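Local coordinates for protein MamA (Candidatus Magnetobacterium bavaricum, PDB 3VTX) that belongs to the tetratricopeptide-repeat (TPR) proteins, all-helical solenoids that generally serve as scaffolds for protein-protein interaction, at residues Asp87-Ala92 against Asp118-His123; Ala75-Gly80 against Ala107-Lys112; Ile7-Gly12 against Asn38-Leu43; Ala27-Leu32 against Lys47-Ile52. All coordinates share one frame; numbering follows the deposited sequence. Where two conformers were deposited one is given.

Overall arrangement
From the N terminus, interaction 3 closes the first loop, bringing helix 39-51 back against helix 5-18. Interaction 4 crosses it: its segments 27-32 and 47-52 alternate with those of interaction 3, and both contacts use helix 39-51. Their centres lie about 8 Å apart, and T41 CG2 packs on Y28 O. Further on, interaction 2 joins helices 73-85 and 107-119. Interaction 1 crosses it in turn, tying the start of helix 89-102 to the end of helix 107-119. I78 touches K47 and M50, which links interaction 2 to interaction 4. Interactions 1 and 3 lie on opposite sides of the chain's centre, about 32 Å apart between centres.

Interaction 1 of 4, residues Asp87-Ala92 against Asp118-His123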
# COMPACT_ATOMS: atom_id res chain seq x y z
N ASP A 87 2.13 9.89 8.83
CA ASP A 87 1.04 10.69 9.44
C ASP A 87 0.68 11.91 8.61
O ASP A 87 0.42 13.01 9.17
CB ASP A 87 1.47 11.13 10.85
CG ASP A 87 0.30 11.33 11.74
OD1 ASP A 87 -0.69 10.63 11.49
OD2 ASP A 87 0.39 12.16 12.68
N GLU A 88 0.72 11.76 7.30
CA GLU A 88 0.32 12.83 6.36
C GLU A 88 -0.90 12.26 5.64
O GLU A 88 -0.83 11.80 4.54
CB GLU A 88 1.44 13.22 5.40
CG GLU A 88 2.58 13.95 6.08
CD GLU A 88 2.14 15.30 6.66
OE1 GLU A 88 1.20 15.91 6.09
OE2 GLU A 88 2.68 15.71 7.74
N LYS A 89 -2.07 12.37 6.28
CA LYS A 89 -3.25 11.56 5.84
C LYS A 89 -3.92 12.14 4.65
O LYS A 89 -4.32 11.40 3.78
CB LYS A 89 -4.23 11.44 7.00
CG LYS A 89 -3.76 10.51 8.06
CD LYS A 89 -4.72 10.42 9.16
CE LYS A 89 -4.20 9.58 10.28
NZ LYS A 89 -5.29 9.38 11.31
N GLN A 90 -3.97 13.48 4.52
CA GLN A 90 -4.52 14.02 3.30
C GLN A 90 -3.64 13.79 2.09
O GLN A 90 -4.14 13.57 1.00
CB GLN A 90 -4.84 15.51 3.43
CG GLN A 90 -5.61 16.09 2.23
CD GLN A 90 -6.91 15.38 1.98
OE1 GLN A 90 -7.72 15.25 2.89
NE2 GLN A 90 -7.09 14.86 0.78
N ALA A 91 -2.32 13.80 2.28
CA ALA A 91 -1.48 13.50 1.15
C ALA A 91 -1.66 12.01 0.78
O ALA A 91 -1.42 11.64 -0.35
CB ALA A 91 0.05 13.79 1.51
N ALA A 92 -1.93 11.19 1.77
CA ALA A 92 -2.12 9.76 1.56
C ALA A 92 -3.37 9.56 0.69
O ALA A 92 -3.35 8.81 -0.25
CB ALA A 92 -2.23 8.98 2.86
N ASP A 118 -10.70 5.41 7.84
CA ASP A 118 -11.22 4.97 9.12
C ASP A 118 -10.39 5.59 10.25
O ASP A 118 -10.95 5.92 11.32
CB ASP A 118 -11.24 3.47 9.27
CG ASP A 118 -12.28 2.98 10.35
OD1 ASP A 118 -13.42 3.44 10.29
OD2 ASP A 118 -11.82 2.20 11.26
N SER A 119 -9.10 5.75 10.01
CA SER A 119 -8.21 6.34 11.00
C SER A 119 -8.55 7.76 11.31
O SER A 119 -8.13 8.25 12.36
CB SER A 119 -6.74 6.25 10.67
OG SER A 119 -6.38 7.21 9.68
N MET A 120 -9.20 8.40 10.38
CA MET A 120 -9.65 9.79 10.50
C MET A 120 -11.06 9.93 11.04
O MET A 120 -11.53 11.07 11.23
CB MET A 120 -9.58 10.43 9.11
CG MET A 120 -8.18 10.56 8.63
SD MET A 120 -8.22 10.95 6.82
CE MET A 120 -9.04 12.56 6.79
N GLY A 121 -11.75 8.82 11.26
CA GLY A 121 -13.13 8.87 11.63
C GLY A 121 -14.13 8.98 10.51
O GLY A 121 -15.33 9.19 10.73
N GLU A 122 -13.65 8.82 9.29
CA GLU A 122 -14.46 8.93 8.14
C GLU A 122 -15.02 7.54 7.81
O GLU A 122 -14.64 6.90 6.81
CB GLU A 122 -13.67 9.53 6.98
CG GLU A 122 -13.38 11.02 7.17
CD GLU A 122 -14.61 11.89 6.90
OE1 GLU A 122 -15.63 11.44 6.31
OE2 GLU A 122 -14.53 13.06 7.36
N HIS A 123 -15.92 7.07 8.67
CA HIS A 123 -16.30 5.64 8.62
C HIS A 123 -17.07 5.29 7.37
O HIS A 123 -16.88 4.21 6.81
CB HIS A 123 -17.13 5.27 9.83
CG HIS A 123 -16.51 5.66 11.11
ND1 HIS A 123 -15.29 5.15 11.51
CD2 HIS A 123 -16.90 6.54 12.08
CE1 HIS A 123 -14.96 5.69 12.68
NE2 HIS A 123 -15.93 6.50 13.07
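In this TPR solenoid, the first turn of helix 89-102 meets the C-terminal end of helix 107-119, mainly through K89, S119 and M120. K89 is the first residue of its helix, right after the N-cap residue E88. Its side chain runs fully extended beyond CG and carries NZ over to S119. The main partner of S119 OG is V116 O, one turn back in its own helix. K89 NZ adds a bond from across the contact, donating to S119 OG at 2.9 Å. The carbonyl of the same serine is also near, with K89 NZ 3.2 Å from S119 O. A chi1 of 76° places S119 OG between its backbone N and carbonyl carbon.

The aliphatic part of K89 packs against M120. The two side chains lie alongside each other, pointing opposite ways. K89 CD lies 3.5 Å from M120 CG, and K89 CB is 4.0 Å from M120 SD. This is a contact at the protein surface. Just beyond it, G121 takes a positive phi of 84° and ends helix 107-119. Its N bonds to D118 O at 3.0 Å. Such a glycine at the close of a helix is characteristic of the Schellman motif.

Interaction 2 of 4, residues Ala75-Gly80 against Ala107-Lys112; sequences AYYILG and ADAYYK
Y77 lies against D108, A109 and K112, where helix 73-85 packs beside helix 107-119 in the TPR solenoid. The two segments run nearly parallel, at 25° with their axes 10.3 Å apart. This is how helices at equivalent places in successive TPR repeats commonly lie.

D108 comes first. Its backbone and its CB both touch the tyrosine. D108 O lies 3.5 Å from Y77 CE1, and D108 CB is 3.7 Å from Y77 OH. The carboxylate plane is turned 47° from the ring, so the two flat groups do not stack.

A109 is next and makes the closest backbone approach, its CA lying 6.0 Å from the CA of Y77. A109 CA and CB meet the ring obliquely at Y77 CD1, with A109 CB 4.0 Å from that atom. The methyl also touches I100 of helix 89-102. Y77 can reach this far because its CG stands anti to its backbone N (chi1 169°), which directs the ring across to helix 107-119. The ring of Y77 also meets that of Y106, just ahead of the segment.

K112, one turn on from D108, finishes the contact. Its chain bends at chi2 and chi3 and runs square to the tyrosine. The methylenes do the touching: K112 CG lies 3.6 Å from Y77 CE1, and K112 CE approaches Y77 OH to 3.4 Å.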
# COMPACT_ATOMS: atom_id res chain seq x y z
N ALA A 75 3.31 3.72 -8.28
CA ALA A 75 4.02 4.81 -7.64
C ALA A 75 3.13 5.62 -6.69
O ALA A 75 3.55 5.96 -5.60
CB ALA A 75 4.66 5.71 -8.68
N TYR A 76 1.93 5.97 -7.14
CA TYR A 76 0.96 6.64 -6.32
C TYR A 76 0.56 5.80 -5.09
O TYR A 76 0.36 6.38 -4.00
CB TYR A 76 -0.23 7.11 -7.15
CG TYR A 76 0.01 8.38 -7.93
CD1 TYR A 76 0.20 9.58 -7.28
CD2 TYR A 76 0.01 8.37 -9.35
CE1 TYR A 76 0.42 10.74 -8.00
CE2 TYR A 76 0.21 9.54 -10.06
CZ TYR A 76 0.40 10.70 -9.40
OH TYR A 76 0.56 11.90 -10.11
N TYR A 77 0.39 4.50 -5.27
CA TYR A 77 0.03 3.63 -4.18
C TYR A 77 1.14 3.68 -3.13
O TYR A 77 0.87 3.70 -1.94
CB TYR A 77 -0.19 2.18 -4.69
CG TYR A 77 -0.31 1.17 -3.54
CD1 TYR A 77 -1.44 1.16 -2.67
CD2 TYR A 77 0.72 0.27 -3.27
CE1 TYR A 77 -1.50 0.25 -1.67
CE2 TYR A 77 0.66 -0.65 -2.20
CZ TYR A 77 -0.46 -0.60 -1.42
OH TYR A 77 -0.60 -1.46 -0.34
N ILE A 78 2.39 3.57 -3.57
CA ILE A 78 3.51 3.52 -2.63
C ILE A 78 3.65 4.87 -1.97
O ILE A 78 3.80 4.93 -0.76
CB ILE A 78 4.82 3.08 -3.28
CG1 ILE A 78 4.68 1.67 -3.90
CG2 ILE A 78 5.95 3.20 -2.22
CD1 ILE A 78 5.88 1.21 -4.83
N LEU A 79 3.50 5.94 -2.73
CA LEU A 79 3.56 7.30 -2.20
C LEU A 79 2.45 7.50 -1.19
O LEU A 79 2.65 8.01 -0.12
CB LEU A 79 3.40 8.33 -3.32
CG LEU A 79 3.35 9.84 -2.90
CD1 LEU A 79 4.57 10.20 -2.02
CD2 LEU A 79 3.26 10.79 -4.16
N GLY A 80 1.25 7.09 -1.55
CA GLY A 80 0.15 7.28 -0.56
C GLY A 80 0.27 6.41 0.67
O GLY A 80 0.03 6.87 1.79
N ALA A 107 -7.02 -3.32 -5.78
CA ALA A 107 -7.56 -3.65 -4.44
C ALA A 107 -6.72 -3.18 -3.29
O ALA A 107 -7.25 -2.76 -2.29
CB ALA A 107 -7.74 -5.19 -4.35
N ASP A 108 -5.40 -3.25 -3.39
CA ASP A 108 -4.55 -2.78 -2.32
C ASP A 108 -4.71 -1.30 -2.01
O ASP A 108 -4.66 -0.90 -0.81
CB ASP A 108 -3.09 -3.08 -2.60
CG ASP A 108 -2.69 -4.52 -2.17
OD1 ASP A 108 -2.67 -4.87 -0.93
OD2 ASP A 108 -2.32 -5.24 -3.10
N ALA A 109 -4.93 -0.52 -3.05
CA ALA A 109 -5.14 0.88 -2.92
C ALA A 109 -6.45 1.20 -2.27
O ALA A 109 -6.50 2.12 -1.44
CB ALA A 109 -5.04 1.57 -4.32
N TYR A 110 -7.52 0.50 -2.64
CA TYR A 110 -8.81 0.78 -2.04
C TYR A 110 -8.72 0.39 -0.54
O TYR A 110 -9.29 1.10 0.30
CB TYR A 110 -9.93 -0.03 -2.61
CG TYR A 110 -10.46 0.47 -3.94
CD1 TYR A 110 -10.14 -0.20 -5.09
CD2 TYR A 110 -11.25 1.59 -4.02
CE1 TYR A 110 -10.65 0.25 -6.32
CE2 TYR A 110 -11.76 2.06 -5.27
CZ TYR A 110 -11.41 1.35 -6.40
OH TYR A 110 -11.96 1.74 -7.67
N TYR A 111 -8.07 -0.73 -0.23
CA TYR A 111 -7.96 -1.19 1.18
C TYR A 111 -7.19 -0.16 2.02
O TYR A 111 -7.69 0.31 3.05
CB TYR A 111 -7.41 -2.58 1.34
CG TYR A 111 -7.53 -3.12 2.74
CD1 TYR A 111 -8.77 -3.18 3.32
CD2 TYR A 111 -6.44 -3.44 3.48
CE1 TYR A 111 -8.93 -3.62 4.64
CE2 TYR A 111 -6.58 -3.87 4.82
CZ TYR A 111 -7.84 -3.95 5.36
OH TYR A 111 -7.94 -4.39 6.67
N LYS A 112 -6.06 0.27 1.52
CA LYS A 112 -5.27 1.30 2.21
C LYS A 112 -6.07 2.59 2.38
O LYS A 112 -6.02 3.25 3.47
CB LYS A 112 -3.93 1.60 1.49
CG LYS A 112 -2.82 0.55 1.63
CD LYS A 112 -2.05 0.48 2.96
CE LYS A 112 -0.57 0.05 2.71
NZ LYS A 112 0.16 -0.16 4.00

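Interaction 3 of 4, residues Ile7-Gly12 against Asn38-Leu43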
# COMPACT_ATOMS: atom_id res chain seq x y z
N ILE A 7 25.01 0.63 -15.98
CA ILE A 7 25.89 -0.16 -15.16
C ILE A 7 25.50 0.03 -13.67
O ILE A 7 25.36 -0.93 -12.93
CB ILE A 7 27.36 0.20 -15.36
CG1 ILE A 7 27.84 -0.07 -16.82
CG2 ILE A 7 28.23 -0.60 -14.35
CD1 ILE A 7 29.09 0.79 -17.25
N TYR A 8 25.38 1.28 -13.24
CA TYR A 8 24.99 1.51 -11.80
C TYR A 8 23.59 1.04 -11.44
O TYR A 8 23.38 0.49 -10.35
CB TYR A 8 25.20 2.96 -11.41
CG TYR A 8 26.66 3.21 -11.26
CD1 TYR A 8 27.37 2.55 -10.26
CD2 TYR A 8 27.37 3.99 -12.17
CE1 TYR A 8 28.73 2.71 -10.09
CE2 TYR A 8 28.80 4.17 -12.02
CZ TYR A 8 29.46 3.50 -10.97
OH TYR A 8 30.84 3.61 -10.73
N MET A 9 22.62 1.23 -12.32
CA MET A 9 21.33 0.66 -12.02
C MET A 9 21.44 -0.87 -11.81
O MET A 9 20.85 -1.40 -10.90
CB MET A 9 20.29 1.03 -13.08
CG MET A 9 18.87 0.86 -12.57
SD MET A 9 17.64 1.18 -13.92
CE MET A 9 18.36 2.64 -14.74
N ASP A 10 22.16 -1.61 -12.67
CA ASP A 10 22.35 -3.10 -12.48
C ASP A 10 22.98 -3.47 -11.15
O ASP A 10 22.63 -4.45 -10.49
CB ASP A 10 23.30 -3.73 -13.55
CG ASP A 10 23.78 -5.18 -13.16
OD1 ASP A 10 22.89 -6.07 -13.04
OD2 ASP A 10 25.01 -5.42 -12.95
N ILE A 11 24.03 -2.73 -10.79
CA ILE A 11 24.71 -2.94 -9.49
C ILE A 11 23.67 -2.78 -8.38
O ILE A 11 23.49 -3.66 -7.52
CB ILE A 11 25.91 -1.99 -9.30
CG1 ILE A 11 27.05 -2.37 -10.26
CG2 ILE A 11 26.45 -2.04 -7.85
CD1 ILE A 11 28.04 -1.26 -10.51
N GLY A 12 22.89 -1.71 -8.47
CA GLY A 12 21.88 -1.49 -7.42
C GLY A 12 20.88 -2.61 -7.33
O GLY A 12 20.52 -3.08 -6.26
N ASN A 38 15.80 10.19 -14.07
CA ASN A 38 15.62 8.79 -14.40
C ASN A 38 14.48 8.25 -13.52
O ASN A 38 14.71 7.92 -12.35
CB ASN A 38 16.91 8.04 -14.09
CG ASN A 38 16.92 6.64 -14.65
OD1 ASN A 38 16.26 5.70 -14.16
ND2 ASN A 38 17.68 6.50 -15.73
N VAL A 39 13.29 8.18 -14.08
CA VAL A 39 12.12 7.74 -13.31
C VAL A 39 12.24 6.30 -12.86
O VAL A 39 11.81 5.98 -11.75
CB VAL A 39 10.77 8.01 -14.05
CG1 VAL A 39 10.53 9.54 -14.17
CG2 VAL A 39 10.74 7.33 -15.38
N GLU A 40 12.87 5.43 -13.66
CA GLU A 40 12.96 4.01 -13.29
C GLU A 40 13.78 3.88 -11.96
O GLU A 40 13.40 3.09 -11.03
CB GLU A 40 13.69 3.23 -14.35
CG GLU A 40 13.85 1.80 -14.04
CD GLU A 40 14.26 0.92 -15.20
OE1 GLU A 40 14.72 1.48 -16.23
OE2 GLU A 40 14.13 -0.32 -15.05
N THR A 41 14.85 4.65 -11.91
CA THR A 41 15.73 4.75 -10.71
C THR A 41 15.06 5.41 -9.52
O THR A 41 15.21 4.91 -8.40
CB THR A 41 17.08 5.36 -11.04
OG1 THR A 41 17.63 4.55 -12.08
CG2 THR A 41 18.14 5.30 -9.79
N LEU A 42 14.32 6.46 -9.75
CA LEU A 42 13.56 7.10 -8.67
C LEU A 42 12.60 6.13 -8.01
O LEU A 42 12.56 6.05 -6.77
CB LEU A 42 12.85 8.36 -9.15
CG LEU A 42 13.70 9.57 -9.36
CD1 LEU A 42 12.95 10.68 -10.19
CD2 LEU A 42 14.29 10.19 -8.05
N LEU A 43 11.92 5.30 -8.79
CA LEU A 43 10.97 4.35 -8.24
C LEU A 43 11.71 3.25 -7.50
O LEU A 43 11.32 2.83 -6.45
CB LEU A 43 10.10 3.76 -9.35
CG LEU A 43 9.05 2.80 -8.85
CD1 LEU A 43 8.12 3.41 -7.77
CD2 LEU A 43 8.22 2.32 -10.11
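N38 OD1 takes two bonds from T41, and the methyl end of M9 rests beside this pair. T41 OG1 donates to N38 OD1 at 2.7 Å. It approaches from above the carbonyl plane, 69° out of it. T41 N donates to N38 OD1 as well, at 2.9 Å and in the carbonyl plane. N38 is the N-cap residue of helix 39-51, and the bond from T41 N is its capping bond. The other end of the amide is held too, since N38 ND2 bonds to D35.

Helix 5-18 faces this cap with M9. Its CG is anti to the backbone N (chi1 -161°), which sends the chain across toward helix 39-51. A bend at chi3 (-42°) then turns the methyl to the cap. M9 CE lies 3.4 Å from T41 OG1 and 3.8 Å from N38 OD1.

The sulfur meets a different neighbour. E40 stretches out beyond CG and lies crosswise to the methionine. M9 SD lies over the flat face of the E40 carboxylate, 3.6 Å from E40 CD. E40 also forms a long, weak ion pair with K44. T41 is buried and touches V31 and L32 of helix 21-34, so three helices meet here, near the N-terminal end of the TPR array.

The contact is made by van der Waals packing of a thioether on polar groups. The cap oxygen draws its hydrogen bonds from T41, in the first turn of the helix it caps. M9 covers the polar cluster with its methyl and sulfur, and buries part of it without bonding to it.

Interaction 4 of 4, residues Ala27-Leu32 against Lys47-Ile52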
# COMPACT_ATOMS: atom_id res chain seq x y z
N ALA A 27 24.31 2.92 -5.23
CA ALA A 27 24.32 2.78 -6.65
C ALA A 27 23.21 3.61 -7.35
O ALA A 27 23.45 4.33 -8.32
CB ALA A 27 24.22 1.29 -7.03
N TYR A 28 21.99 3.66 -6.76
CA TYR A 28 20.90 4.38 -7.35
C TYR A 28 21.10 5.87 -7.23
O TYR A 28 20.83 6.65 -8.20
CB TYR A 28 19.61 3.92 -6.68
CG TYR A 28 19.14 2.47 -6.91
CD1 TYR A 28 19.26 1.84 -8.13
CD2 TYR A 28 18.49 1.78 -5.91
CE1 TYR A 28 18.86 0.54 -8.30
CE2 TYR A 28 18.00 0.51 -6.11
CZ TYR A 28 18.17 -0.09 -7.32
OH TYR A 28 17.68 -1.34 -7.48
N LYS A 29 21.71 6.30 -6.11
CA LYS A 29 22.05 7.67 -5.93
C LYS A 29 23.09 8.13 -6.97
O LYS A 29 23.05 9.31 -7.40
CB LYS A 29 22.48 8.00 -4.53
CG LYS A 29 21.35 8.03 -3.47
CD LYS A 29 21.83 8.33 -2.10
CE LYS A 29 20.74 8.46 -1.08
NZ LYS A 29 21.35 8.70 0.26
N LYS A 30 24.02 7.23 -7.30
CA LYS A 30 25.08 7.54 -8.29
C LYS A 30 24.39 7.73 -9.67
O LYS A 30 24.67 8.73 -10.35
CB LYS A 30 26.09 6.44 -8.31
CG LYS A 30 27.26 6.72 -9.36
CD LYS A 30 28.60 6.14 -8.96
CE LYS A 30 29.77 6.78 -9.80
NZ LYS A 30 29.70 8.30 -9.67
N VAL A 31 23.44 6.86 -10.01
CA VAL A 31 22.63 7.02 -11.23
C VAL A 31 22.01 8.41 -11.28
O VAL A 31 22.07 9.13 -12.30
CB VAL A 31 21.59 5.97 -11.38
CG1 VAL A 31 20.63 6.30 -12.58
CG2 VAL A 31 22.17 4.62 -11.52
N LEU A 32 21.39 8.82 -10.15
CA LEU A 32 20.62 10.03 -10.06
C LEU A 32 21.46 11.29 -10.00
O LEU A 32 20.96 12.36 -10.33
CB LEU A 32 19.65 9.96 -8.86
CG LEU A 32 18.55 8.92 -9.02
CD1 LEU A 32 17.73 8.68 -7.68
CD2 LEU A 32 17.51 9.31 -10.16
N LYS A 47 11.42 2.38 -3.59
CA LYS A 47 11.06 1.04 -3.11
C LYS A 47 12.09 0.45 -2.13
O LYS A 47 11.70 -0.30 -1.21
CB LYS A 47 10.90 0.11 -4.28
CG LYS A 47 9.70 0.30 -5.12
CD LYS A 47 9.70 -0.65 -6.29
CE LYS A 47 8.37 -0.55 -7.04
NZ LYS A 47 8.35 -1.42 -8.31
N THR A 48 13.37 0.76 -2.35
CA THR A 48 14.45 0.30 -1.49
C THR A 48 14.29 0.91 -0.09
O THR A 48 14.43 0.19 0.88
CB THR A 48 15.80 0.56 -2.05
OG1 THR A 48 15.89 0.00 -3.38
CG2 THR A 48 16.92 -0.00 -1.16
N TYR A 49 14.00 2.20 -0.02
CA TYR A 49 13.78 2.80 1.25
C TYR A 49 12.54 2.21 1.91
O TYR A 49 12.48 2.08 3.12
CB TYR A 49 13.73 4.35 1.13
CG TYR A 49 15.08 5.04 1.12
CD1 TYR A 49 15.95 4.92 2.22
CD2 TYR A 49 15.46 5.85 0.06
CE1 TYR A 49 17.12 5.63 2.30
CE2 TYR A 49 16.70 6.52 0.09
CZ TYR A 49 17.52 6.39 1.20
OH TYR A 49 18.69 7.09 1.23
N MET A 50 11.50 1.86 1.16
CA MET A 50 10.31 1.24 1.77
C MET A 50 10.67 -0.13 2.33
O MET A 50 10.19 -0.46 3.41
CB MET A 50 9.16 1.12 0.77
CG MET A 50 8.59 2.44 0.30
SD MET A 50 7.91 3.51 1.56
CE MET A 50 6.32 2.60 1.92
N ASP A 51 11.54 -0.86 1.65
CA ASP A 51 12.00 -2.19 2.07
C ASP A 51 12.63 -2.16 3.46
O ASP A 51 12.48 -3.09 4.27
CB ASP A 51 13.00 -2.80 1.07
CG ASP A 51 12.37 -3.37 -0.21
OD1 ASP A 51 11.15 -3.62 -0.27
OD2 ASP A 51 13.20 -3.55 -1.14
N ILE A 52 13.34 -1.08 3.76
CA ILE A 52 13.95 -0.98 5.06
C ILE A 52 13.23 -0.11 6.08
O ILE A 52 13.75 0.14 7.18
CB ILE A 52 15.37 -0.61 4.91
CG1 ILE A 52 15.48 0.68 4.14
CG2 ILE A 52 16.06 -1.77 4.15
CD1 ILE A 52 16.77 1.12 3.94
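K29 CB starts a straight chain that reaches from helix 21-34 toward the ring of Y49 on helix 39-51. K29 CG stands anti to the carbonyl carbon (chi1 -74°), and all later torsions are near 180°. The far end of the chain makes the contact. K29 CE comes to the edge of the Y49 ring, near its plane, and lies 3.4 Å from Y49 OH. K29 NZ then donates a weak hydrogen bond to Y49 OH at 3.3 Å. The lysine and the tyrosine cross at about a right angle. K29 is exposed and the bond is weak, while Y28 and T48 of the same contact are buried.

The two helices follow each other in the chain and lie within the first TPR range, in the helical stack that builds a solenoid of this family. Y49 also packs on D57 and A58 of helix 55-68.

Deeper in, Y28 meets T48. T48 OG1 comes to the edge of the Y28 ring, near its plane, at 3.5 Å from Y28 CE2. This is packing of a ring C-H edge on an oxygen whose hydrogen-bond partner is K44 O, one turn earlier in its own helix. The tyrosine hydroxyl bonds to D13 of helix 5-18. T48 also touches F21 and I25 of helix 21-34, and R16 of helix 5-18.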